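Local coordinates for protein rhodopsin (Rubrobacter xylanophilus, PDB 6KFQ) that binds retinal and pumps protons across the membrane, probably driven by light, and combines this with exceptionally high thermostability, at residues T31-V36 / S224-G229; L89-P94 / S147-E152. One frame throughout, in Å; residues are numbered along the deposited sequence.

Contact 1. Residues T31-V36 / S224-G229; sequences TRYFFV and SDIGSG. With SO4 (sulfate ion), chain T.
Ile226, on the C-terminal helix 220-228, carries much of this contact with the amino end of helix 32-53. Its CB points toward the other segment and divides there. The branch CG2 lies anti to the backbone N and touches Tyr33 OH at 3.7 Å. The other branch, CG1, lies beside the backbone N (chi1 -64°). From it the chain runs on extended (chi2 172°), so the tip CD1 comes to Phe34 CZ at 4.1 Å. That methyl approaches the ring obliquely. Ile226 crosses both aromatic side chains at about a right angle. The two rings also pack on each other: Tyr33 CE1 sits 3.6 Å above one face of the Phe34 ring, offset toward its rim.

Thr31, just before helix 32-53, makes a second touch. Its methyl CG2 rests on the backbone of helix 220-228, 3.7 Å from Gly227 CA. A CB at Gly227 would clash with this methyl, so the glycine allows the close approach. Thr31 OG1 turns to Pro28 O instead, with which it forms a hydrogen bond.

A sulfate ion, probably from the crystallisation liquor, sits at the helix start. Its O3 accepts a fairly straight bond from Arg32 N at 3.0 Å (160°), and its O1 a weak one from Tyr33 N. The helix end would probably favour an anion here.

Around the contact, Leu88 of helix 70-90 touches both Tyr33 and Phe34. Val160 of helix 158-184 touches Ile226, and Leu223 of helix 220-228 itself packs on Thr31 and Phe34.

Contact 2. Residues L89-P94 / S147-E152; sequences LALADP and SRLFAE. With SO4 (sulfate ion), chain S.
Bends at chi2 in both Arg148 (69°) and Glu152 (-87°) bring their charged ends together, one helical turn apart on helix 124-153. This is an i to i+4 salt bridge, at the end of a transmembrane helix in the seven-helix fold of microbial rhodopsins. The guanidinium grips one carboxylate oxygen side-on with two nitrogens. Arg148 NE gives the straighter bond (159°), to the anti lone pair of Glu152 OE2 at 2.9 Å. Arg148 NH2 meets the same oxygen from above the carboxylate plane. OE2 lies nearly in the guanidinium plane for both bonds.

The two terminal nitrogens also hold a sulfate, probably from the crystallisation liquor, at the guanidinium edge. Arg148 NH1 bonds to sulfate O1 at 2.9 Å and Arg148 NH2 to sulfate O3 at 2.8 Å. Asn97 ND2 and Phe100 N bind the same ion. An alanine at Arg148 would probably leave the Glu152 carboxylate less firmly oriented, since both guanidinium bonds to OE2 would be lost.

Helix 70-90 ends at Ala90, whose CB packs 3.8 Å from Leu149 CD2. In Leu91, just past the helix, CD2 meets Leu149 CD2 at 3.9 Å, the two side chains crossing at about a right angle. The same Leu91 methyl sits 3.5 Å from Glu152 CD, so the carboxylate group rests partly on a leucine. Phe164 of helix 158-184 touches Ala90 and Leu149.

Glu152 OE1 has a salt bridge to Arg155. It also accepts a hydrogen bond at 3.1 Å from a water, which in turn accepts one from Ala92 N at 2.8 Å.

In the fold
Contact 2 is nested along the chain inside the loop closed by contact 1. The order is 31-36, 89-94, 147-152, 224-229. The two centres lie about 15 Å apart, on the same side of the chain's centre, contact 1 about 21 Å and contact 2 about 19 Å from it (centre to centre). Both are at one end of the helix bundle, which in this family is the cytoplasmic end. Helix 70-90 links them. Leu89, at its end, packs its CD2 on Ile226 CD1 at 3.8 Å, while its backbone N lies close to the Phe34 ring. Contact 1 thus joins helices 32-53 and 220-228, and contact 2 joins helix 70-90 to helix 124-153, in one continuous patch.

Contact 1. Residues T31-V36 / S224-G229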
# COMPACT_ATOMS: atom_id res chain seq x y z
N THR A 31 -14.05 -16.56 4.19
CA THR A 31 -13.39 -15.41 3.58
C THR A 31 -13.26 -14.22 4.52
O THR A 31 -12.78 -13.16 4.10
CB THR A 31 -14.13 -14.96 2.32
OG1 THR A 31 -15.33 -14.27 2.70
CG2 THR A 31 -14.49 -16.14 1.47
N ARG A 32 -13.68 -14.36 5.78
CA ARG A 32 -13.71 -13.21 6.68
C ARG A 32 -12.33 -12.61 6.88
O ARG A 32 -12.21 -11.41 7.18
CB ARG A 32 -14.35 -13.60 8.02
CG ARG A 32 -13.43 -13.50 9.23
CD ARG A 32 -14.14 -13.97 10.49
NE ARG A 32 -13.40 -13.61 11.70
N TYR A 33 -11.26 -13.40 6.69
CA TYR A 33 -9.92 -12.86 6.91
C TYR A 33 -9.56 -11.81 5.87
O TYR A 33 -8.77 -10.91 6.16
CB TYR A 33 -8.88 -13.98 6.93
CG TYR A 33 -8.81 -14.83 5.68
CD1 TYR A 33 -7.91 -14.54 4.66
CD2 TYR A 33 -9.64 -15.93 5.53
CE1 TYR A 33 -7.86 -15.31 3.52
CE2 TYR A 33 -9.59 -16.71 4.40
CZ TYR A 33 -8.70 -16.41 3.40
OH TYR A 33 -8.67 -17.20 2.28
N PHE A 34 -10.13 -11.89 4.66
CA PHE A 34 -9.92 -10.83 3.68
C PHE A 34 -10.47 -9.50 4.19
O PHE A 34 -9.82 -8.46 4.09
CB PHE A 34 -10.58 -11.19 2.35
CG PHE A 34 -9.79 -12.15 1.51
CD1 PHE A 34 -8.59 -11.76 0.94
CD2 PHE A 34 -10.26 -13.43 1.26
CE1 PHE A 34 -7.86 -12.64 0.15
CE2 PHE A 34 -9.54 -14.32 0.48
CZ PHE A 34 -8.33 -13.92 -0.08
N PHE A 35 -11.69 -9.53 4.72
CA PHE A 35 -12.31 -8.31 5.23
C PHE A 35 -11.53 -7.74 6.40
O PHE A 35 -11.40 -6.52 6.54
CB PHE A 35 -13.77 -8.60 5.62
CG PHE A 35 -14.64 -8.98 4.45
CD1 PHE A 35 -15.49 -8.06 3.88
CD2 PHE A 35 -14.56 -10.25 3.89
CE1 PHE A 35 -16.27 -8.39 2.79
CE2 PHE A 35 -15.32 -10.59 2.80
CZ PHE A 35 -16.19 -9.67 2.25
N VAL A 36 -10.98 -8.62 7.25
CA VAL A 36 -10.21 -8.16 8.40
C VAL A 36 -8.90 -7.52 7.94
O VAL A 36 -8.54 -6.43 8.40
CB VAL A 36 -9.95 -9.33 9.36
CG1 VAL A 36 -9.06 -8.90 10.51
CG2 VAL A 36 -11.27 -9.88 9.89
N SER A 224 -16.30 -16.21 -2.31
CA SER A 224 -16.98 -17.47 -2.03
C SER A 224 -16.29 -18.63 -2.72
O SER A 224 -16.22 -19.74 -2.17
CB SER A 224 -18.45 -17.39 -2.43
OG SER A 224 -18.59 -17.24 -3.83
N ASP A 225 -15.76 -18.40 -3.93
CA ASP A 225 -14.95 -19.42 -4.60
C ASP A 225 -13.80 -19.87 -3.71
O ASP A 225 -13.54 -21.07 -3.56
CB ASP A 225 -14.41 -18.87 -5.93
CG ASP A 225 -15.42 -18.95 -7.06
OD1 ASP A 225 -16.51 -19.53 -6.86
OD2 ASP A 225 -15.12 -18.44 -8.16
N ILE A 226 -13.10 -18.90 -3.11
CA ILE A 226 -11.97 -19.22 -2.25
C ILE A 226 -12.45 -19.82 -0.93
O ILE A 226 -11.86 -20.79 -0.43
CB ILE A 226 -11.12 -17.95 -2.01
CG1 ILE A 226 -10.50 -17.49 -3.33
CG2 ILE A 226 -10.02 -18.21 -0.97
CD1 ILE A 226 -9.80 -16.15 -3.23
N GLY A 227 -13.52 -19.27 -0.36
CA GLY A 227 -14.03 -19.78 0.90
C GLY A 227 -14.52 -21.21 0.80
O GLY A 227 -14.34 -22.01 1.72
N SER A 228 -15.14 -21.56 -0.34
CA SER A 228 -15.71 -22.90 -0.50
C SER A 228 -14.63 -23.97 -0.51
O SER A 228 -14.88 -25.09 -0.04
CB SER A 228 -16.52 -22.96 -1.79
N GLY A 229 -13.45 -23.67 -1.02
CA GLY A 229 -12.37 -24.64 -1.08
C GLY A 229 -11.85 -25.06 0.28
O GLY A 229 -11.52 -24.21 1.11
S SO4 T . -13.09 -17.11 8.13
O1 SO4 T . -12.08 -16.12 7.77
O2 SO4 T . -13.33 -17.07 9.57
O3 SO4 T . -14.33 -16.82 7.42
O4 SO4 T . -12.61 -18.44 7.77

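Contact 2. Residues L89-P94 / S147-E152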
# COMPACT_ATOMS: atom_id res chain seq x y z
N LEU A 89 -5.39 -14.17 -2.63
CA LEU A 89 -6.19 -14.36 -3.83
C LEU A 89 -5.56 -15.37 -4.77
O LEU A 89 -6.23 -16.30 -5.25
CB LEU A 89 -6.36 -13.03 -4.57
CG LEU A 89 -7.32 -11.99 -4.00
CD1 LEU A 89 -7.31 -10.77 -4.92
CD2 LEU A 89 -8.73 -12.55 -3.85
N ALA A 90 -4.26 -15.21 -5.06
CA ALA A 90 -3.60 -15.95 -6.14
C ALA A 90 -3.23 -17.38 -5.76
O ALA A 90 -3.30 -18.28 -6.60
CB ALA A 90 -2.33 -15.21 -6.59
N LEU A 91 -2.83 -17.61 -4.51
CA LEU A 91 -2.27 -18.89 -4.11
C LEU A 91 -3.34 -19.79 -3.49
O LEU A 91 -4.01 -19.40 -2.53
CB LEU A 91 -1.11 -18.69 -3.13
CG LEU A 91 0.03 -17.80 -3.62
CD1 LEU A 91 0.88 -17.31 -2.44
CD2 LEU A 91 0.91 -18.52 -4.64
N ALA A 92 -3.48 -21.00 -4.04
CA ALA A 92 -4.52 -21.92 -3.58
C ALA A 92 -4.21 -22.48 -2.20
O ALA A 92 -5.14 -22.84 -1.46
CB ALA A 92 -4.69 -23.06 -4.59
N ASP A 93 -2.94 -22.56 -1.83
CA ASP A 93 -2.54 -23.00 -0.49
C ASP A 93 -1.32 -22.19 -0.08
O ASP A 93 -0.17 -22.59 -0.34
CB ASP A 93 -2.23 -24.50 -0.45
CG ASP A 93 -2.10 -25.03 0.97
OD1 ASP A 93 -1.79 -26.23 1.13
OD2 ASP A 93 -2.33 -24.25 1.92
N PRO A 94 -1.52 -21.05 0.58
CA PRO A 94 -0.38 -20.20 0.96
C PRO A 94 0.54 -20.84 1.99
O PRO A 94 1.70 -20.42 2.10
CB PRO A 94 -1.05 -18.94 1.52
CG PRO A 94 -2.48 -19.00 1.03
CD PRO A 94 -2.81 -20.44 0.95
N SER A 147 5.86 -12.33 -12.21
CA SER A 147 6.37 -13.62 -12.68
C SER A 147 5.73 -14.80 -11.96
O SER A 147 5.63 -15.89 -12.53
CB SER A 147 7.89 -13.67 -12.51
OG SER A 147 8.23 -13.64 -11.13
N ARG A 148 5.31 -14.62 -10.71
CA ARG A 148 4.78 -15.73 -9.91
C ARG A 148 3.27 -15.65 -9.70
O ARG A 148 2.56 -16.61 -9.99
CB ARG A 148 5.48 -15.77 -8.55
CG ARG A 148 4.97 -16.85 -7.62
CD ARG A 148 5.33 -18.24 -8.12
NE ARG A 148 4.83 -19.26 -7.21
CZ ARG A 148 5.52 -19.76 -6.19
NH1 ARG A 148 6.76 -19.35 -5.97
NH2 ARG A 148 4.98 -20.68 -5.42
N LEU A 149 2.76 -14.52 -9.21
CA LEU A 149 1.36 -14.51 -8.78
C LEU A 149 0.39 -14.49 -9.95
O LEU A 149 -0.70 -15.06 -9.85
CB LEU A 149 1.10 -13.33 -7.85
CG LEU A 149 1.71 -13.45 -6.45
CD1 LEU A 149 1.25 -12.31 -5.56
CD2 LEU A 149 1.37 -14.80 -5.84
N PHE A 150 0.75 -13.84 -11.07
CA PHE A 150 -0.14 -13.89 -12.23
C PHE A 150 -0.30 -15.32 -12.73
O PHE A 150 -1.39 -15.73 -13.14
CB PHE A 150 0.37 -12.99 -13.35
CG PHE A 150 -0.11 -11.56 -13.26
CD1 PHE A 150 0.58 -10.63 -12.51
CD2 PHE A 150 -1.27 -11.16 -13.92
CE1 PHE A 150 0.14 -9.32 -12.41
CE2 PHE A 150 -1.72 -9.85 -13.83
CZ PHE A 150 -1.01 -8.92 -13.08
N ALA A 151 0.79 -16.09 -12.69
CA ALA A 151 0.70 -17.49 -13.11
C ALA A 151 -0.12 -18.30 -12.12
O ALA A 151 -0.94 -19.13 -12.52
CB ALA A 151 2.11 -18.07 -13.26
N GLU A 152 0.09 -18.08 -10.82
CA GLU A 152 -0.69 -18.80 -9.81
C GLU A 152 -2.17 -18.49 -9.95
O GLU A 152 -3.01 -19.40 -9.91
CB GLU A 152 -0.19 -18.42 -8.42
CG GLU A 152 1.23 -18.90 -8.13
CD GLU A 152 1.27 -20.31 -7.59
OE1 GLU A 152 0.19 -20.93 -7.46
OE2 GLU A 152 2.38 -20.80 -7.29
S SO4 S . 7.50 -21.23 -2.60
O1 SO4 S . 8.14 -20.46 -3.66
O2 SO4 S . 7.37 -20.43 -1.38
O3 SO4 S . 6.17 -21.64 -3.06
O4 SO4 S . 8.28 -22.42 -2.28
O HOH W 1 -1.07 -22.14 -4.91